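Local coordinates for protein phospho-furanose lactonase (Mycoplasma synoviae, PDB 3OVG) that hydrolyses phosphorylated 1,4-lactones such as D-xylono-1,4-lactone 5-phosphate and L-arabino-1,4-lactone 5-phosphate, using two zinc ions per subunit, at residues Lys6-Leu20 / Asn322-Arg334. Residues are numbered along the deposited sequence; the frame is centred on the assembly and turned at random.
Sequences KFARTVLGDIPVEKL and NNPKRVLAFDEKR
F330 lays its ring over one face of the F7 ring in an offset stack, with the centroids 4.8 Å apart and the planes tilted by 28°. F330 CB sits over the same face of F7, a CH-pi contact. The pair joins the N-terminal beta hairpin, strands 7-10 and 13-16, to the chain that leaves helix 313-327 of the TIM-barrel fold of the phosphotriesterase family. F7 CG lies between its backbone N and carbonyl carbon (chi1 70°), which places CE1 and CZ against F330 CG. Further along the F330 ring, R9 packs CB on CE1 and brings NH1 to 3.4 Å from CE2. The guanidinium plane is turned 49° from the ring. D14 fixes that group side-on: R9 NE meets D14 OD1 at 2.8 Å and R9 NH2 meets D14 OD2, both in the guanidinium plane. C183 and P184 also touch F330.

The backbones are joined too. F330 N donates to F7 O at 2.9 Å, and a water links F7 N to F330 O. A second water joins R9 N to L328 O. Just after the hairpin, in the 3-10 turn 17-19, V17 CG1 meets A329 CB at 3.6 Å, while V17 CG2 rests on K325 CG. L20 CD1 reaches L328 CB, and L328 touches T23 of strand 22-25. K6 NZ forms a salt bridge with E332 OE2 at 3.1 Å, though its hydrogen bond is weak.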
loop_
_atom_site.group_PDB
_atom_site.type_symbol
_atom_site.label_atom_id
_atom_site.label_comp_id
_atom_site.label_asym_id
_atom_site.label_seq_id
_atom_site.Cartn_x
_atom_site.Cartn_y
_atom_site.Cartn_z
ATOM N N LYS A 6 1.323 -50.896 -15.769
ATOM C CA LYS A 6 1.111 -49.744 -14.921
ATOM C C LYS A 6 0.381 -48.658 -15.689
ATOM O O LYS A 6 0.587 -48.525 -16.890
ATOM C CB LYS A 6 2.470 -49.234 -14.429
ATOM C CG LYS A 6 3.162 -50.203 -13.469
ATOM C CD LYS A 6 2.133 -50.760 -12.492
ATOM C CE LYS A 6 2.731 -51.590 -11.346
ATOM N NZ LYS A 6 1.713 -51.723 -10.201
ATOM N N PHE A 7 -0.484 -47.905 -15.007
ATOM C CA PHE A 7 -1.191 -46.825 -15.671
ATOM C C PHE A 7 -0.985 -45.465 -15.010
ATOM O O PHE A 7 -0.579 -45.381 -13.845
ATOM C CB PHE A 7 -2.682 -47.143 -15.762
ATOM C CG PHE A 7 -3.392 -47.097 -14.442
ATOM C CD1 PHE A 7 -3.948 -45.913 -13.983
ATOM C CD2 PHE A 7 -3.489 -48.242 -13.654
ATOM C CE1 PHE A 7 -4.640 -45.879 -12.751
ATOM C CE2 PHE A 7 -4.151 -48.221 -12.439
ATOM C CZ PHE A 7 -4.723 -47.043 -11.982
ATOM N N ALA A 8 -1.255 -44.411 -15.773
ATOM C CA ALA A 8 -1.418 -43.064 -15.235
ATOM C C ALA A 8 -2.879 -42.694 -15.450
ATOM O O ALA A 8 -3.534 -43.191 -16.365
ATOM C CB ALA A 8 -0.508 -42.084 -15.946
ATOM N N ARG A 9 -3.390 -41.803 -14.627
ATOM C CA ARG A 9 -4.813 -41.486 -14.710
ATOM C C ARG A 9 -5.001 -40.090 -15.311
ATOM O O ARG A 9 -4.771 -39.101 -14.622
ATOM C CB ARG A 9 -5.441 -41.562 -13.311
ATOM C CG ARG A 9 -6.891 -41.096 -13.253
ATOM C CD ARG A 9 -7.628 -41.807 -12.130
ATOM N NE ARG A 9 -7.634 -43.256 -12.319
ATOM C CZ ARG A 9 -7.869 -44.149 -11.350
ATOM N NH1 ARG A 9 -8.108 -43.766 -10.100
ATOM N NH2 ARG A 9 -7.834 -45.439 -11.628
ATOM N N THR A 10 -5.384 -40.003 -16.591
ATOM C CA THR A 10 -5.599 -38.714 -17.234
ATOM C C THR A 10 -7.058 -38.348 -17.157
ATOM O O THR A 10 -7.899 -39.175 -16.758
ATOM C CB THR A 10 -5.172 -38.667 -18.743
ATOM O OG1 THR A 10 -6.150 -39.321 -19.560
ATOM C CG2 THR A 10 -3.829 -39.297 -18.950
ATOM N N VAL A 11 -7.357 -37.105 -17.526
ATOM C CA VAL A 11 -8.730 -36.609 -17.496
ATOM C C VAL A 11 -9.580 -37.369 -18.489
ATOM O O VAL A 11 -10.763 -37.507 -18.309
ATOM C CB VAL A 11 -8.806 -35.065 -17.730
ATOM C CG1 VAL A 11 -8.023 -34.352 -16.612
ATOM C CG2 VAL A 11 -8.276 -34.688 -19.141
ATOM N N LEU A 12 -8.961 -37.938 -19.507
ATOM C CA LEU A 12 -9.749 -38.694 -20.472
ATOM C C LEU A 12 -9.697 -40.183 -20.193
ATOM O O LEU A 12 -10.205 -40.960 -20.985
ATOM C CB LEU A 12 -9.266 -38.427 -21.890
ATOM C CG LEU A 12 -9.910 -37.290 -22.699
ATOM C CD1 LEU A 12 -10.775 -36.332 -21.885
ATOM C CD2 LEU A 12 -8.844 -36.555 -23.499
ATOM N N GLY A 13 -9.091 -40.592 -19.074
ATOM C CA GLY A 13 -8.992 -42.019 -18.777
ATOM C C GLY A 13 -7.589 -42.545 -18.474
ATOM O O GLY A 13 -6.575 -41.863 -18.709
ATOM N N ASP A 14 -7.532 -43.755 -17.924
ATOM C CA ASP A 14 -6.271 -44.341 -17.548
ATOM C C ASP A 14 -5.571 -44.723 -18.821
ATOM O O ASP A 14 -6.208 -45.215 -19.749
ATOM C CB ASP A 14 -6.513 -45.568 -16.674
ATOM C CG ASP A 14 -7.071 -45.195 -15.302
ATOM O OD1 ASP A 14 -7.210 -43.978 -15.020
ATOM O OD2 ASP A 14 -7.380 -46.102 -14.502
ATOM N N ILE A 15 -4.270 -44.463 -18.900
ATOM C CA ILE A 15 -3.484 -44.910 -20.037
ATOM C C ILE A 15 -2.275 -45.703 -19.573
ATOM O O ILE A 15 -1.793 -45.506 -18.469
ATOM C CB ILE A 15 -2.931 -43.728 -20.868
ATOM C CG1 ILE A 15 -1.948 -42.911 -20.034
ATOM C CG2 ILE A 15 -4.066 -42.856 -21.372
ATOM C CD1 ILE A 15 -1.365 -41.742 -20.793
ATOM N N PRO A 16 -1.753 -46.587 -20.433
ATOM C CA PRO A 16 -0.497 -47.255 -20.049
ATOM C C PRO A 16 0.589 -46.204 -19.869
ATOM O O PRO A 16 0.641 -45.236 -20.626
ATOM C CB PRO A 16 -0.155 -48.137 -21.261
ATOM C CG PRO A 16 -1.422 -48.235 -22.074
ATOM C CD PRO A 16 -2.247 -46.980 -21.764
ATOM N N VAL A 17 1.475 -46.393 -18.903
ATOM C CA VAL A 17 2.491 -45.373 -18.677
ATOM C C VAL A 17 3.397 -45.132 -19.902
ATOM O O VAL A 17 3.978 -44.068 -20.041
ATOM C CB VAL A 17 3.331 -45.662 -17.415
ATOM C CG1 VAL A 17 2.470 -45.519 -16.163
ATOM C CG2 VAL A 17 4.001 -47.047 -17.518
ATOM N N GLU A 18 3.513 -46.110 -20.793
ATOM C CA GLU A 18 4.382 -45.970 -21.965
ATOM C C GLU A 18 3.823 -44.912 -22.883
ATOM O O GLU A 18 4.503 -44.470 -23.778
ATOM C CB GLU A 18 4.499 -47.299 -22.714
ATOM C CG GLU A 18 5.134 -48.432 -21.872
ATOM C CD GLU A 18 4.189 -49.071 -20.820
ATOM O OE1 GLU A 18 2.944 -48.847 -20.818
ATOM O OE2 GLU A 18 4.725 -49.816 -19.973
ATOM N N LYS A 19 2.586 -44.482 -22.629
ATOM C CA LYS A 19 1.909 -43.524 -23.499
ATOM C C LYS A 19 2.062 -42.082 -22.956
ATOM O O LYS A 19 1.658 -41.121 -23.597
ATOM C CB LYS A 19 0.431 -43.900 -23.591
ATOM C CG LYS A 19 -0.182 -43.786 -24.956
ATOM C CD LYS A 19 -0.304 -45.144 -25.662
ATOM C CE LYS A 19 -1.633 -45.824 -25.278
ATOM N NZ LYS A 19 -2.219 -46.710 -26.350
ATOM N N LEU A 20 2.633 -41.949 -21.768
ATOM C CA LEU A 20 2.919 -40.632 -21.196
ATOM C C LEU A 20 3.882 -39.821 -22.072
ATOM O O LEU A 20 3.681 -38.626 -22.236
ATOM C CB LEU A 20 3.460 -40.755 -19.753
ATOM C CG LEU A 20 2.443 -41.052 -18.622
ATOM C CD1 LEU A 20 3.067 -41.546 -17.296
ATOM C CD2 LEU A 20 1.541 -39.849 -18.331
ATOM N N ASN A 322 11.410 -41.324 -18.711
ATOM C CA ASN A 322 11.518 -42.428 -17.755
ATOM C C ASN A 322 11.117 -42.115 -16.299
ATOM O O ASN A 322 10.404 -42.898 -15.653
ATOM C CB ASN A 322 12.915 -43.083 -17.803
ATOM C CG ASN A 322 13.142 -43.896 -19.085
ATOM O OD1 ASN A 322 12.206 -44.460 -19.648
ATOM N ND2 ASN A 322 14.387 -43.941 -19.552
ATOM N N ASN A 323 11.557 -40.975 -15.787
ATOM C CA ASN A 323 11.231 -40.610 -14.412
ATOM C C ASN A 323 9.726 -40.350 -14.262
ATOM O O ASN A 323 9.092 -40.856 -13.336
ATOM C CB ASN A 323 12.082 -39.430 -13.954
ATOM C CG ASN A 323 13.595 -39.733 -14.026
ATOM O OD1 ASN A 323 14.440 -38.823 -13.879
ATOM N ND2 ASN A 323 13.936 -40.989 -14.269
ATOM N N PRO A 324 9.131 -39.599 -15.199
ATOM C CA PRO A 324 7.677 -39.413 -15.046
ATOM C C PRO A 324 6.865 -40.705 -15.218
ATOM O O PRO A 324 5.799 -40.865 -14.590
ATOM C CB PRO A 324 7.327 -38.390 -16.133
ATOM C CG PRO A 324 8.627 -37.712 -16.472
ATOM C CD PRO A 324 9.698 -38.774 -16.279
ATOM N N LYS A 325 7.366 -41.614 -16.060
ATOM C CA LYS A 325 6.734 -42.903 -16.268
ATOM C C LYS A 325 6.687 -43.670 -14.946
ATOM O O LYS A 325 5.691 -44.346 -14.617
ATOM C CB LYS A 325 7.493 -43.693 -17.351
ATOM C CG LYS A 325 6.983 -45.085 -17.599
ATOM C CD LYS A 325 7.209 -45.499 -19.080
ATOM C CE LYS A 325 8.591 -46.042 -19.344
ATOM N NZ LYS A 325 8.601 -47.554 -19.283
ATOM N N ARG A 326 7.765 -43.531 -14.188
ATOM C CA ARG A 326 7.879 -44.089 -12.842
ATOM C C ARG A 326 7.005 -43.368 -11.819
ATOM O O ARG A 326 6.167 -43.979 -11.177
ATOM C CB ARG A 326 9.334 -44.067 -12.370
ATOM C CG ARG A 326 9.489 -44.511 -10.938
ATOM C CD ARG A 326 10.964 -44.642 -10.525
ATOM N NE ARG A 326 11.694 -43.368 -10.499
ATOM C CZ ARG A 326 11.478 -42.402 -9.608
ATOM N NH1 ARG A 326 10.530 -42.545 -8.686
ATOM N NH2 ARG A 326 12.193 -41.278 -9.643
ATOM N N VAL A 327 7.190 -42.064 -11.671
ATOM C CA VAL A 327 6.593 -41.353 -10.543
ATOM C C VAL A 327 5.087 -41.087 -10.697
ATOM O O VAL A 327 4.409 -40.881 -9.696
ATOM C CB VAL A 327 7.332 -40.046 -10.228
ATOM C CG1 VAL A 327 8.784 -40.336 -9.921
ATOM C CG2 VAL A 327 7.220 -39.043 -11.402
ATOM N N LEU A 328 4.572 -41.128 -11.930
ATOM C CA LEU A 328 3.156 -40.855 -12.185
ATOM C C LEU A 328 2.301 -42.124 -12.280
ATOM O O LEU A 328 1.075 -42.039 -12.387
ATOM C CB LEU A 328 2.981 -40.022 -13.468
ATOM C CG LEU A 328 3.576 -38.603 -13.449
ATOM C CD1 LEU A 328 3.374 -37.988 -14.845
ATOM C CD2 LEU A 328 2.856 -37.746 -12.419
ATOM N N ALA A 329 2.942 -43.296 -12.251
ATOM C CA ALA A 329 2.214 -44.566 -12.348
ATOM C C ALA A 329 1.452 -44.825 -11.052
ATOM O O ALA A 329 2.004 -44.597 -9.987
ATOM C CB ALA A 329 3.210 -45.713 -12.619
ATOM N N PHE A 330 0.208 -45.288 -11.101
ATOM C CA PHE A 330 -0.451 -45.656 -9.846
ATOM C C PHE A 330 0.232 -46.850 -9.176
ATOM O O PHE A 330 0.678 -47.787 -9.852
ATOM C CB PHE A 330 -1.934 -45.967 -10.072
ATOM C CG PHE A 330 -2.833 -44.741 -9.970
ATOM C CD1 PHE A 330 -2.517 -43.577 -10.655
ATOM C CD2 PHE A 330 -3.973 -44.763 -9.191
ATOM C CE1 PHE A 330 -3.328 -42.450 -10.578
ATOM C CE2 PHE A 330 -4.816 -43.639 -9.113
ATOM C CZ PHE A 330 -4.498 -42.490 -9.795
ATOM N N ASP A 331 0.304 -46.828 -7.848
ATOM C CA ASP A 331 0.709 -48.019 -7.096
ATOM C C ASP A 331 -0.522 -48.868 -6.960
ATOM O O ASP A 331 -1.632 -48.379 -7.218
ATOM C CB ASP A 331 1.153 -47.655 -5.679
ATOM C CG ASP A 331 2.617 -47.387 -5.589
ATOM O OD1 ASP A 331 3.300 -47.490 -6.637
ATOM O OD2 ASP A 331 3.076 -47.088 -4.475
ATOM N N GLU A 332 -0.337 -50.125 -6.545
ATOM C CA GLU A 332 -1.459 -50.914 -6.079
ATOM C C GLU A 332 -1.981 -50.245 -4.804
ATOM O O GLU A 332 -1.199 -49.684 -4.026
ATOM C CB GLU A 332 -1.071 -52.374 -5.771
ATOM C CG GLU A 332 -0.686 -53.243 -7.007
ATOM C CD GLU A 332 -1.602 -53.028 -8.230
ATOM O OE1 GLU A 332 -2.806 -53.438 -8.201
ATOM O OE2 GLU A 332 -1.098 -52.453 -9.233
ATOM N N LYS A 333 -3.296 -50.349 -4.610
ATOM C CA LYS A 333 -3.994 -49.860 -3.427
ATOM C C LYS A 333 -3.558 -50.574 -2.152
ATOM O O LYS A 333 -3.253 -51.766 -2.166
ATOM C CB LYS A 333 -5.483 -50.089 -3.573
ATOM C CG LYS A 333 -6.102 -49.420 -4.744
ATOM C CD LYS A 333 -7.622 -49.470 -4.514
ATOM C CE LYS A 333 -8.421 -49.108 -5.735
ATOM N NZ LYS A 333 -9.848 -48.823 -5.283
ATOM N N ARG A 334 -3.512 -49.825 -1.056
ATOM C CA ARG A 334 -3.186 -50.365 0.250
ATOM C C ARG A 334 -4.213 -49.850 1.222
ATOM O O ARG A 334 -4.922 -48.892 0.930
ATOM C CB ARG A 334 -1.803 -49.896 0.702
ATOM C CG ARG A 334 -0.693 -50.474 -0.158
ATOM C CD ARG A 334 0.677 -50.144 0.426
ATOM N NE ARG A 334 1.170 -48.838 0.018
ATOM C CZ ARG A 334 1.677 -47.922 0.844
ATOM N NH1 ARG A 334 1.753 -48.144 2.152
ATOM N NH2 ARG A 334 2.109 -46.760 0.355
HETATM O O HOH W 1 -0.558 -48.616 -12.403
HETATM O O HOH W 2 -1.412 -40.546 -12.651
#